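Local coordinates for prohead core protein protease (Enterobacteria phage T4, PDB 5JBL) that cleaves many prohead proteins as a pentameric serine protease, activated by self-cleavage once the phage prohead is complete, clearing space for the DNA genome, at residues G153-S165 and N177-W190. The protein carries 3 engineered substitutions. Sequence-based numbering, arbitrary orientation.
Sequences GWIPGVASRGLGS and NEGFKLTVGVDAVW. Engineered in segment 153-165: Ala159 (natural residue Ser).
Arg161 clasps Asp187 across two antiparallel strands, 157-164 and 181-189, that pair along the active site. The guanidinium meets the carboxylate side-on and nearly coplanar: Arg161 NE lies 2.7 Å from Asp187 OD2 and Arg161 NH2 3.1 Å from Asp187 OD1, each oxygen using its syn lone pair. A bend at chi3 (-107°) turns the guanidinium to the acid, while Val184 CG2 lies over the centre of one of its faces, 3.7 Å from Arg161 CZ. Glu101 also salt-bridges Arg161 NH2, and the backbone N of Glu101 donates to Asp187 OD1, so strand 99-101 holds the pair from outside.

Beside it on the same face, Ala159, engineered from the active-site serine, sets its CB 3.8 Å from Val189 CG1. Asp187 also touches Ala104, the other altered active-site residue. A classic beta bulge shifts the register where Thr183 N (3.0 Å) and Val184 N both donate to Arg161 O from one face of its plane. Beyond it, the Phe180 ring fits close against the glycine backbone, its CE2 3.7 Å from Gly162 CA.

Toward Ser165 the packing gives way to polar links at a partly exposed end: Asn177 ND2 donates to Ser165 OG (3.0 Å), Asn177 OD1 is hydrogen-bonded to Thr167 OG1, and a water joins Ser165 N to Asn177 O.

Strand 24-29, probably part of the N-terminus that blocks the catalytic centre, pairs with the other edge of 157-164. Helix 78-93 packs on Phe180 and Leu182, strand 53-65 on Pro156 and Val186, and helix 142-151 on Trp154, whose NE1 hydrogen-bonds to Gln97 OE1 of the second subunit.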
# COMPACT_ATOMS: atom_id res chain seq x y z
N GLY C 153 7.47 21.40 0.66
CA GLY C 153 7.01 22.75 0.94
C GLY C 153 5.67 22.84 1.65
O GLY C 153 5.28 23.94 2.05
N TRP C 154 4.96 21.74 1.87
CA TRP C 154 3.66 21.80 2.53
C TRP C 154 3.78 22.32 3.96
O TRP C 154 4.65 21.89 4.72
CB TRP C 154 3.01 20.42 2.55
CG TRP C 154 1.58 20.41 3.05
CD1 TRP C 154 0.62 21.35 2.80
CD2 TRP C 154 0.95 19.41 3.87
NE1 TRP C 154 -0.56 21.00 3.40
CE2 TRP C 154 -0.40 19.81 4.06
CE3 TRP C 154 1.38 18.21 4.46
CZ2 TRP C 154 -1.30 19.08 4.82
CZ3 TRP C 154 0.48 17.47 5.21
CH2 TRP C 154 -0.85 17.91 5.39
N ILE C 155 2.91 23.25 4.32
CA ILE C 155 2.73 23.62 5.72
C ILE C 155 1.42 23.02 6.20
O ILE C 155 0.33 23.51 5.84
CB ILE C 155 2.78 25.14 5.93
CG1 ILE C 155 4.15 25.68 5.51
CG2 ILE C 155 2.46 25.48 7.39
CD1 ILE C 155 4.27 27.18 5.59
N PRO C 156 1.45 21.99 7.01
CA PRO C 156 0.22 21.32 7.42
C PRO C 156 -0.58 22.13 8.42
O PRO C 156 -0.04 22.92 9.20
CB PRO C 156 0.71 20.02 8.05
CG PRO C 156 2.12 20.32 8.48
CD PRO C 156 2.66 21.30 7.50
N GLY C 157 -1.90 21.88 8.41
CA GLY C 157 -2.74 22.25 9.53
C GLY C 157 -2.74 21.13 10.56
O GLY C 157 -2.24 20.02 10.31
N VAL C 158 -3.27 21.43 11.74
CA VAL C 158 -3.40 20.40 12.76
C VAL C 158 -4.86 20.30 13.17
O VAL C 158 -5.63 21.26 13.09
CB VAL C 158 -2.49 20.61 13.99
CG1 VAL C 158 -1.03 20.49 13.58
CG2 VAL C 158 -2.79 21.97 14.68
N ALA C 159 -5.24 19.11 13.61
CA ALA C 159 -6.57 18.86 14.13
C ALA C 159 -6.44 18.07 15.42
O ALA C 159 -5.52 17.25 15.56
CB ALA C 159 -7.44 18.05 13.14
N SER C 160 -7.37 18.29 16.34
CA SER C 160 -7.45 17.49 17.56
C SER C 160 -8.72 16.65 17.51
O SER C 160 -9.66 16.96 16.78
CB SER C 160 -7.43 18.38 18.82
OG SER C 160 -8.53 19.29 18.84
N ARG C 161 -8.71 15.56 18.28
CA ARG C 161 -9.86 14.68 18.46
C ARG C 161 -10.19 14.54 19.94
O ARG C 161 -9.29 14.46 20.79
CB ARG C 161 -9.61 13.29 17.86
CG ARG C 161 -9.42 13.27 16.35
CD ARG C 161 -9.34 11.83 15.86
NE ARG C 161 -7.99 11.46 15.48
CZ ARG C 161 -7.55 10.22 15.37
NH1 ARG C 161 -8.36 9.20 15.63
NH2 ARG C 161 -6.30 10.00 14.99
N GLY C 162 -11.47 14.50 20.27
CA GLY C 162 -11.82 14.31 21.66
C GLY C 162 -13.25 13.85 21.78
O GLY C 162 -13.96 13.71 20.78
N LEU C 163 -13.68 13.63 23.03
CA LEU C 163 -15.02 13.17 23.34
C LEU C 163 -15.67 14.16 24.30
O LEU C 163 -15.11 14.48 25.34
CB LEU C 163 -15.01 11.77 23.96
CG LEU C 163 -14.43 10.66 23.09
CD1 LEU C 163 -14.18 9.41 23.91
CD2 LEU C 163 -15.37 10.36 21.92
N GLY C 164 -16.86 14.63 23.94
CA GLY C 164 -17.54 15.56 24.82
C GLY C 164 -18.93 15.88 24.30
O GLY C 164 -19.44 15.21 23.40
N SER C 165 -19.53 16.92 24.88
CA SER C 165 -20.85 17.37 24.49
C SER C 165 -20.84 18.89 24.41
O SER C 165 -19.91 19.55 24.89
CB SER C 165 -21.93 16.88 25.47
OG SER C 165 -21.63 17.26 26.80
N ASN C 177 -18.97 21.25 26.97
CA ASN C 177 -19.42 21.03 28.34
C ASN C 177 -18.30 20.43 29.19
O ASN C 177 -17.30 19.92 28.70
CB ASN C 177 -20.64 20.12 28.36
CG ASN C 177 -21.88 20.79 27.78
OD1 ASN C 177 -22.08 21.99 27.95
ND2 ASN C 177 -22.70 20.03 27.08
N GLU C 178 -18.50 20.53 30.50
CA GLU C 178 -17.56 19.94 31.44
C GLU C 178 -17.40 18.45 31.16
O GLU C 178 -18.35 17.77 30.78
CB GLU C 178 -18.05 20.19 32.88
CG GLU C 178 -17.03 19.92 33.97
CD GLU C 178 -17.59 20.16 35.37
OE1 GLU C 178 -18.70 20.73 35.48
OE2 GLU C 178 -16.91 19.81 36.36
N GLY C 179 -16.19 17.95 31.34
CA GLY C 179 -15.92 16.55 31.10
C GLY C 179 -15.31 16.22 29.76
O GLY C 179 -15.12 15.03 29.47
N PHE C 180 -15.02 17.22 28.93
CA PHE C 180 -14.36 16.97 27.66
C PHE C 180 -13.09 16.18 27.87
O PHE C 180 -12.32 16.44 28.80
CB PHE C 180 -14.02 18.28 26.95
CG PHE C 180 -13.15 18.09 25.74
CD1 PHE C 180 -11.79 18.39 25.79
CD2 PHE C 180 -13.67 17.59 24.56
CE1 PHE C 180 -10.99 18.20 24.69
CE2 PHE C 180 -12.88 17.40 23.45
CZ PHE C 180 -11.54 17.71 23.51
N LYS C 181 -12.86 15.19 27.01
CA LYS C 181 -11.68 14.35 27.09
C LYS C 181 -10.92 14.46 25.78
O LYS C 181 -11.49 14.26 24.70
CB LYS C 181 -12.06 12.90 27.39
CG LYS C 181 -10.88 11.94 27.31
CD LYS C 181 -11.29 10.52 27.67
CE LYS C 181 -10.07 9.62 27.88
NZ LYS C 181 -10.44 8.18 27.82
N LEU C 182 -9.64 14.79 25.87
CA LEU C 182 -8.79 14.90 24.69
C LEU C 182 -8.20 13.52 24.39
O LEU C 182 -7.52 12.95 25.24
CB LEU C 182 -7.68 15.93 24.93
CG LEU C 182 -6.74 16.21 23.75
CD1 LEU C 182 -7.55 16.81 22.60
CD2 LEU C 182 -5.65 17.17 24.18
N THR C 183 -8.45 12.98 23.21
CA THR C 183 -7.95 11.64 22.91
C THR C 183 -6.82 11.61 21.90
O THR C 183 -6.02 10.68 21.92
CB THR C 183 -9.09 10.73 22.41
OG1 THR C 183 -9.69 11.27 21.23
CG2 THR C 183 -10.16 10.58 23.49
N VAL C 184 -6.73 12.59 21.00
CA VAL C 184 -5.60 12.73 20.09
C VAL C 184 -5.28 14.21 20.00
O VAL C 184 -6.12 14.99 19.54
CB VAL C 184 -5.88 12.16 18.69
CG1 VAL C 184 -4.67 12.37 17.79
CG2 VAL C 184 -6.25 10.68 18.77
N GLY C 185 -4.08 14.60 20.42
CA GLY C 185 -3.75 16.02 20.46
C GLY C 185 -3.56 16.64 19.08
O GLY C 185 -3.96 17.79 18.86
N VAL C 186 -2.94 15.91 18.15
CA VAL C 186 -2.63 16.43 16.82
C VAL C 186 -2.74 15.32 15.77
O VAL C 186 -2.07 14.29 15.87
CB VAL C 186 -1.22 17.04 16.73
CG1 VAL C 186 -0.87 17.31 15.24
CG2 VAL C 186 -1.16 18.32 17.53
N ASP C 187 -3.55 15.57 14.74
CA ASP C 187 -3.44 14.95 13.43
C ASP C 187 -3.00 16.02 12.43
O ASP C 187 -3.44 17.17 12.52
CB ASP C 187 -4.78 14.38 12.93
CG ASP C 187 -5.28 13.21 13.75
OD1 ASP C 187 -4.49 12.29 14.07
OD2 ASP C 187 -6.50 13.19 14.03
N ALA C 188 -2.16 15.65 11.46
CA ALA C 188 -1.85 16.59 10.39
C ALA C 188 -2.94 16.53 9.33
O ALA C 188 -3.34 15.45 8.89
CB ALA C 188 -0.47 16.28 9.79
N VAL C 189 -3.44 17.70 8.93
CA VAL C 189 -4.59 17.79 8.04
C VAL C 189 -4.37 18.88 7.01
O VAL C 189 -3.59 19.82 7.22
CB VAL C 189 -5.91 18.04 8.82
CG1 VAL C 189 -6.19 16.89 9.73
CG2 VAL C 189 -5.84 19.36 9.63
N TRP C 190 -5.07 18.75 5.89
CA TRP C 190 -5.05 19.78 4.87
C TRP C 190 -6.02 20.89 5.27
O TRP C 190 -7.20 20.62 5.51
CB TRP C 190 -5.41 19.19 3.51
CG TRP C 190 -5.38 20.22 2.43
CD1 TRP C 190 -4.28 20.72 1.80
CD2 TRP C 190 -6.50 20.91 1.89
NE1 TRP C 190 -4.65 21.65 0.88
CE2 TRP C 190 -6.01 21.80 0.92
CE3 TRP C 190 -7.88 20.86 2.12
CZ2 TRP C 190 -6.84 22.63 0.18
CZ3 TRP C 190 -8.70 21.68 1.39
CH2 TRP C 190 -8.18 22.56 0.43
O HOH W 1 -17.66 18.02 26.89